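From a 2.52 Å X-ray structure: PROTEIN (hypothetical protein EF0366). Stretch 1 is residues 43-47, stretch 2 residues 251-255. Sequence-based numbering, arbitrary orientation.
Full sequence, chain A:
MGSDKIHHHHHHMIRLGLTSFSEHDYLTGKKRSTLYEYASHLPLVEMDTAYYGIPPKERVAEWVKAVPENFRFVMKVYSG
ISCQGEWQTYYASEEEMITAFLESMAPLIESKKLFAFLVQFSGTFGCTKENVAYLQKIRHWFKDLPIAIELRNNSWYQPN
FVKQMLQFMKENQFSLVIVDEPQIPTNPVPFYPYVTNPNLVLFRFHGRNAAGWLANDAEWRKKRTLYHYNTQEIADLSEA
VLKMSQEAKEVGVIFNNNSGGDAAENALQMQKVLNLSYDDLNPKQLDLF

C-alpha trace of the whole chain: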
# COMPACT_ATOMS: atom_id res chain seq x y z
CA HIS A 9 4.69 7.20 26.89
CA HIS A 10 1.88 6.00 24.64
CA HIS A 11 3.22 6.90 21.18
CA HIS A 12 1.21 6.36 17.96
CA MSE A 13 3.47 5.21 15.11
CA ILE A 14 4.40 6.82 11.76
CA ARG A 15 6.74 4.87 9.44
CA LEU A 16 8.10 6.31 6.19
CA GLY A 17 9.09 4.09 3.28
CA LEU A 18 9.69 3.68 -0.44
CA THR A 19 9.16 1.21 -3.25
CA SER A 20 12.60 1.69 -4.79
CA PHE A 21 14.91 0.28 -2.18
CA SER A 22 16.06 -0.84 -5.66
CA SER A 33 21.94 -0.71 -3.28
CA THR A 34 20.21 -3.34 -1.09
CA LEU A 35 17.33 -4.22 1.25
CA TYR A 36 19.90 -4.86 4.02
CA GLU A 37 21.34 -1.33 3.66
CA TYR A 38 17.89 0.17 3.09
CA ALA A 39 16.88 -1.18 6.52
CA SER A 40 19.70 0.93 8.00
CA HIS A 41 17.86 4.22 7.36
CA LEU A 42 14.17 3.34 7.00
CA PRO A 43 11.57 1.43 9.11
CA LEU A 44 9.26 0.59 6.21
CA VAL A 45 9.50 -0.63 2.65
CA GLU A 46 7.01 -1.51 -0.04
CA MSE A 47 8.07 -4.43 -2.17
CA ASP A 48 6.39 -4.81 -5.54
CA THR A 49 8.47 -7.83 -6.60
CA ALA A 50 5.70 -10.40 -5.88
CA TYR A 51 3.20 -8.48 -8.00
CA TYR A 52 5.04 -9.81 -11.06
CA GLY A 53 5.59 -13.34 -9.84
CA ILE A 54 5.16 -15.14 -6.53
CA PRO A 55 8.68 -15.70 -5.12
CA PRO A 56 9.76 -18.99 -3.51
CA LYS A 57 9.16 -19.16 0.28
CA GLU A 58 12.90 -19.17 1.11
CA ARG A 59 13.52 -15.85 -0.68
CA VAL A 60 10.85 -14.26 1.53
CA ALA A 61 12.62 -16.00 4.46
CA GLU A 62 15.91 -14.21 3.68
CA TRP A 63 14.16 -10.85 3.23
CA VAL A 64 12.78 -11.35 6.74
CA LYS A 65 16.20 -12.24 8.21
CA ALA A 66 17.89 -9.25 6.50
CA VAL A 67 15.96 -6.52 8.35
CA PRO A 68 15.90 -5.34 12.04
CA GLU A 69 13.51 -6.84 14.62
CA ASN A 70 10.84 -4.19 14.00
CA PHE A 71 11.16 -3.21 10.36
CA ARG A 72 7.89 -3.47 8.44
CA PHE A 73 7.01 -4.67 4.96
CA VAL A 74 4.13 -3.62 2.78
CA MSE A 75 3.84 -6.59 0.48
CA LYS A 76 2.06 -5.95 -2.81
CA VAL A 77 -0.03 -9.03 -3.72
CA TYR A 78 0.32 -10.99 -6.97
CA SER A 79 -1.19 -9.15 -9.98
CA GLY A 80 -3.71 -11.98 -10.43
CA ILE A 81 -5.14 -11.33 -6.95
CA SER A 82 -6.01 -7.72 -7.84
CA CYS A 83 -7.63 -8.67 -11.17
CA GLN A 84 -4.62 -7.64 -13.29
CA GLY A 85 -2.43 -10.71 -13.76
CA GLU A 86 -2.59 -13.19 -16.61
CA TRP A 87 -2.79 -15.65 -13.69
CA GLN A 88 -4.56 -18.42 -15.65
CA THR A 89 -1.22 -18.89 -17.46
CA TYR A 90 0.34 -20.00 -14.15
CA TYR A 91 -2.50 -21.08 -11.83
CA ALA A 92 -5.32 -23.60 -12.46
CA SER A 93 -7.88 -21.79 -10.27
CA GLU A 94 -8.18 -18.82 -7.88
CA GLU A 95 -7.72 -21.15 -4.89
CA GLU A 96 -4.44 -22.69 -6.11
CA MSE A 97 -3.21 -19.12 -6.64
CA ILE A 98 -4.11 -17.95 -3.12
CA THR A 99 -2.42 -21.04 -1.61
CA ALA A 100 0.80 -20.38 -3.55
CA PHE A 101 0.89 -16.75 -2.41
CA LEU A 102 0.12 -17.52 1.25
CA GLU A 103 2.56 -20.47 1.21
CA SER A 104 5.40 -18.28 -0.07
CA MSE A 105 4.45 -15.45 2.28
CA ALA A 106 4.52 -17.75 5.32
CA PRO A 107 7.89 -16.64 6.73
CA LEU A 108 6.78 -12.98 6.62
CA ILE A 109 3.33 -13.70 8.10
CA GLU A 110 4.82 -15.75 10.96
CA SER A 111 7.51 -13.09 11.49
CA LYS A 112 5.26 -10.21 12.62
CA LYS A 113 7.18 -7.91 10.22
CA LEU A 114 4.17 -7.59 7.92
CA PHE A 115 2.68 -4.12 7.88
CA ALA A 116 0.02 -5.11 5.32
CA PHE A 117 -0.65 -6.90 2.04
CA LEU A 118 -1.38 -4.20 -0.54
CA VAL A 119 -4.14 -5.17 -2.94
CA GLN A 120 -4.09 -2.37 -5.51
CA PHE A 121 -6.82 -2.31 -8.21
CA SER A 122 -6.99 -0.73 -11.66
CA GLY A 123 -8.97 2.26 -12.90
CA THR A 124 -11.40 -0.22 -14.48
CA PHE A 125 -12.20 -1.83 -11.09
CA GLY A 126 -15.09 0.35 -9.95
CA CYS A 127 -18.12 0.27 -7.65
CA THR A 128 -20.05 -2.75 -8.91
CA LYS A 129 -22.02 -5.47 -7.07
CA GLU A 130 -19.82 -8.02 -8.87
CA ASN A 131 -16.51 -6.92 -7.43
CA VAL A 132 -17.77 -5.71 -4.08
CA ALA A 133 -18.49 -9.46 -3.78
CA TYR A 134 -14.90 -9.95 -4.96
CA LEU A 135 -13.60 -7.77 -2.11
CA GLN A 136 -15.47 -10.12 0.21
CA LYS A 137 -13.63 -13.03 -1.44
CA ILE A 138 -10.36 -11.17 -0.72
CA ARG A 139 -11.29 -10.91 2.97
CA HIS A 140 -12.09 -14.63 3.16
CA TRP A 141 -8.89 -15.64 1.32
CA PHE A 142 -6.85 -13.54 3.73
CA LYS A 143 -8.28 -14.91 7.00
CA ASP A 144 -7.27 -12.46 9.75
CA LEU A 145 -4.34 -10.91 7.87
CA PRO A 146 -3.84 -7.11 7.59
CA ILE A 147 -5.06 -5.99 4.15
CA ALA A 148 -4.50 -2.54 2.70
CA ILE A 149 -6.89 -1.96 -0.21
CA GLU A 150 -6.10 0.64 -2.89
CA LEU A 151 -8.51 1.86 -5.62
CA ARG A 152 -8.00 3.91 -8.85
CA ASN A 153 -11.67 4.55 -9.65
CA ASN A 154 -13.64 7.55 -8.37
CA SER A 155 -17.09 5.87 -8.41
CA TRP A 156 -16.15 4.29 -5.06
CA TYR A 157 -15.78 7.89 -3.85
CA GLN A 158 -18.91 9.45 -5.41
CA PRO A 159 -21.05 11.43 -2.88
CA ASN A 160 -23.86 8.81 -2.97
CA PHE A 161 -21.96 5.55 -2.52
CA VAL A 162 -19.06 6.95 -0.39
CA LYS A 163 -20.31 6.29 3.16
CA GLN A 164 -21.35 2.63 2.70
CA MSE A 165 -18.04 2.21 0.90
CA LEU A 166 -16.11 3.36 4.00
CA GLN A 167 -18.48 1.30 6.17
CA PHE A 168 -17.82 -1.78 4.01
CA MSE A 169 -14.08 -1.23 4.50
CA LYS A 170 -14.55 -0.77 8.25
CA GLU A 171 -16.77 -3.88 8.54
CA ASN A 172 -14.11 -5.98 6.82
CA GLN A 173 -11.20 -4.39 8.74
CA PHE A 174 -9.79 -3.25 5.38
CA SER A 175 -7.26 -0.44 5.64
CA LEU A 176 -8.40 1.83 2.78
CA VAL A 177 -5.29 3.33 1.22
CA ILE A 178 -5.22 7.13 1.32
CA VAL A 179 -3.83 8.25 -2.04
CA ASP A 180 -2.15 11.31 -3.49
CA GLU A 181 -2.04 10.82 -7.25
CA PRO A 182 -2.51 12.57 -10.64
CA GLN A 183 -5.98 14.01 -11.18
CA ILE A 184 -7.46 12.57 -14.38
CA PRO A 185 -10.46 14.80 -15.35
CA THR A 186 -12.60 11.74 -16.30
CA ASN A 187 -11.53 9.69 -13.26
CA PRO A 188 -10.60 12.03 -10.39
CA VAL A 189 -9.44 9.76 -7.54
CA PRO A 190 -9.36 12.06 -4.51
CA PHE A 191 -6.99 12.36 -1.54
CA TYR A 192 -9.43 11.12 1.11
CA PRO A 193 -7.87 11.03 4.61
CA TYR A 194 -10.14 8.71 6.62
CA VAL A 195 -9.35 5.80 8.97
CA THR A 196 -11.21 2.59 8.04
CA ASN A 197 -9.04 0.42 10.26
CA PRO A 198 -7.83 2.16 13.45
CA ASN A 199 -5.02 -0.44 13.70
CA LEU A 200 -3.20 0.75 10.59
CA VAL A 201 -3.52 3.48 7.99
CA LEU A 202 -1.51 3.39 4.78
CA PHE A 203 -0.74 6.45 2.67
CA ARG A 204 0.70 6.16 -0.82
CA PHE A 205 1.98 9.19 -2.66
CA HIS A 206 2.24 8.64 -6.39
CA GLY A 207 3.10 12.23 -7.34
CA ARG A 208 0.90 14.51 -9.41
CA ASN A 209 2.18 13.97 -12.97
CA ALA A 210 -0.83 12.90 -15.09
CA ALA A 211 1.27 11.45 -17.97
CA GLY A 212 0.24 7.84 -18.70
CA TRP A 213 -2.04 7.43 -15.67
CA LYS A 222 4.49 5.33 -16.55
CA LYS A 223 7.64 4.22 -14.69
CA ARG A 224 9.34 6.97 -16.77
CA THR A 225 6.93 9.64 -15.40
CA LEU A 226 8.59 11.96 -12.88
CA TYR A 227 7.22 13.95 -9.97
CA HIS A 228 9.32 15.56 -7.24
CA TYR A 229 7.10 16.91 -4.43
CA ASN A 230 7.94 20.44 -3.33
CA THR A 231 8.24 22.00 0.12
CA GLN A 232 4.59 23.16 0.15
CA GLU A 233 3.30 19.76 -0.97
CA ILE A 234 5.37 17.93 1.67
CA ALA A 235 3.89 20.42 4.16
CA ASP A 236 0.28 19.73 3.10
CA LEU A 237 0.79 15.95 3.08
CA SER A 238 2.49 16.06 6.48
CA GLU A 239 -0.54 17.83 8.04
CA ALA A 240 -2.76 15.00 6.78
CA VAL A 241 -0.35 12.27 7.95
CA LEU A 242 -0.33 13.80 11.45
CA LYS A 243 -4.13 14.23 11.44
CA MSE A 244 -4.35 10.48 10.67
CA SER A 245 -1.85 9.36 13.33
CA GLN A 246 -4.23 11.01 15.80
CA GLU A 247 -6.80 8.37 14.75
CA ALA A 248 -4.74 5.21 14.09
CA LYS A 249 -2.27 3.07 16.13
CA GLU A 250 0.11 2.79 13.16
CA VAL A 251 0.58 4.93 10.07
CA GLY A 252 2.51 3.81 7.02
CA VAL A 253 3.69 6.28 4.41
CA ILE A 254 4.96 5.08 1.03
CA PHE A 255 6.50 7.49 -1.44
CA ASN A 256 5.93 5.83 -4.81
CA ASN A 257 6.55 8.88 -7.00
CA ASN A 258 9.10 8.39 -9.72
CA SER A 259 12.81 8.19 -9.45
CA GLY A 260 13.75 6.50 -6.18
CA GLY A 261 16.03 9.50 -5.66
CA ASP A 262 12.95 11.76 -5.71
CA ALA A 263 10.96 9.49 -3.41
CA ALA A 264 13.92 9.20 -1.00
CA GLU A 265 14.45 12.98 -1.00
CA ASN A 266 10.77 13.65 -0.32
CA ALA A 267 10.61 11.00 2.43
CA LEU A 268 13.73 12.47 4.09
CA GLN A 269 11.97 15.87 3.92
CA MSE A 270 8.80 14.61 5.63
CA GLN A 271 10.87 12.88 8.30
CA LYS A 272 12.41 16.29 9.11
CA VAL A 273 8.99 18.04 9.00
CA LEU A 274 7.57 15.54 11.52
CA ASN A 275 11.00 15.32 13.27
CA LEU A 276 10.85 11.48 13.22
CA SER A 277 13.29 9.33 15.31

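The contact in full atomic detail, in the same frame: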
# COMPACT_ATOMS: atom_id res chain seq x y z
N PRO A 43 12.33 2.44 8.37
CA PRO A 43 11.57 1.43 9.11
C PRO A 43 10.49 0.72 8.28
O PRO A 43 9.81 -0.18 8.78
CB PRO A 43 10.91 2.25 10.20
CG PRO A 43 10.64 3.59 9.55
CD PRO A 43 11.69 3.77 8.47
N LEU A 44 10.33 1.12 7.03
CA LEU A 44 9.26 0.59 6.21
C LEU A 44 9.67 0.55 4.76
O LEU A 44 10.34 1.46 4.27
CB LEU A 44 8.01 1.45 6.39
CG LEU A 44 6.70 1.10 5.68
CD1 LEU A 44 6.11 -0.21 6.20
CD2 LEU A 44 5.73 2.25 5.86
N VAL A 45 9.30 -0.52 4.08
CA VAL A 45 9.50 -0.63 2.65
C VAL A 45 8.25 -1.21 2.00
O VAL A 45 7.53 -1.99 2.62
CB VAL A 45 10.74 -1.48 2.31
CG1 VAL A 45 10.42 -2.96 2.38
CG2 VAL A 45 11.28 -1.12 0.93
N GLU A 46 7.98 -0.80 0.77
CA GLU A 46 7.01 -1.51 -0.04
C GLU A 46 7.75 -2.29 -1.10
O GLU A 46 8.56 -1.74 -1.84
CB GLU A 46 6.02 -0.57 -0.70
CG GLU A 46 4.99 -1.31 -1.56
CD GLU A 46 4.08 -0.38 -2.31
OE1 GLU A 46 3.55 0.57 -1.70
OE2 GLU A 46 3.89 -0.58 -3.52
N MSE A 47 7.47 -3.59 -1.16
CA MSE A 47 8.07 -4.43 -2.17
C MSE A 47 7.02 -4.86 -3.17
O MSE A 47 5.99 -5.44 -2.81
CB MSE A 47 8.74 -5.63 -1.52
CG MSE A 47 9.90 -5.23 -0.64
SE MSE A 47 10.96 -6.75 -0.08
CE MSE A 47 11.77 -7.30 -1.84
N VAL A 251 0.69 4.27 11.36
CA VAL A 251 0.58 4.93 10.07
C VAL A 251 1.78 4.56 9.21
O VAL A 251 2.93 4.62 9.67
CB VAL A 251 0.47 6.46 10.21
CG1 VAL A 251 0.11 7.10 8.87
CG2 VAL A 251 -0.56 6.82 11.24
N GLY A 252 1.49 4.15 7.98
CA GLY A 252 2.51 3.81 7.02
C GLY A 252 2.45 4.80 5.88
O GLY A 252 1.37 5.06 5.34
N VAL A 253 3.60 5.36 5.53
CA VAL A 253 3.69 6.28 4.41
C VAL A 253 4.67 5.76 3.36
O VAL A 253 5.85 5.55 3.64
CB VAL A 253 4.09 7.70 4.87
CG1 VAL A 253 4.18 8.63 3.69
CG2 VAL A 253 3.10 8.23 5.91
N ILE A 254 4.14 5.55 2.15
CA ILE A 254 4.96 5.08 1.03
C ILE A 254 5.03 6.15 -0.05
O ILE A 254 4.01 6.53 -0.64
CB ILE A 254 4.41 3.75 0.44
CG1 ILE A 254 4.50 2.61 1.47
CG2 ILE A 254 5.11 3.40 -0.87
CD1 ILE A 254 5.85 2.41 2.14
N PHE A 255 6.25 6.63 -0.30
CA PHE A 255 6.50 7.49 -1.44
C PHE A 255 6.76 6.60 -2.66
O PHE A 255 7.74 5.86 -2.70
CB PHE A 255 7.68 8.43 -1.17
CG PHE A 255 7.37 9.55 -0.22
CD1 PHE A 255 7.45 9.36 1.16
CD2 PHE A 255 6.99 10.80 -0.70
CE1 PHE A 255 7.14 10.40 2.05
CE2 PHE A 255 6.69 11.85 0.17
CZ PHE A 255 6.77 11.65 1.55

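Two strands more than two hundred residues apart in sequence meet here by side chains packing on one another and on backbone. Their axes come no closer than 7.7 Å and run at 56° to each other, and no hydrogen bond joins them, so the contact is one of packing.

Ile254 covers the most surface. Its CA-to-CB bond points toward the other strand, and its branched side chain presents carbon to two neighbours. Ile254 CD1 lies 3.7 Å from Leu44 CD2, an ordinary van der Waals distance between methyl groups, while Ile254 CG2 lies 3.3 Å from Glu46 OE1. A beta-branched residue suits a strand, and here both branches are put to use.

Leu44 also points toward the opposing strand. With chi1 t and chi2 p, Leu44 CD2 comes to 3.8 Å from Gly252 CA, against bare backbone. Glycine suits this place: an ideal CB there would sit only 3.5 Å from Leu44 CD2, which is tight.

Glu46, two residues on, points the same way, its chi1 and chi2 both t, so that the chain extends past Ile254. A buried carboxylate needs polar partners, and OE1 finds hydrogen bonding elsewhere in the structure; the isoleucine supplies only apolar packing. Between these residues the strand alternation holds, for Val45 and Val253 point away and contribute little.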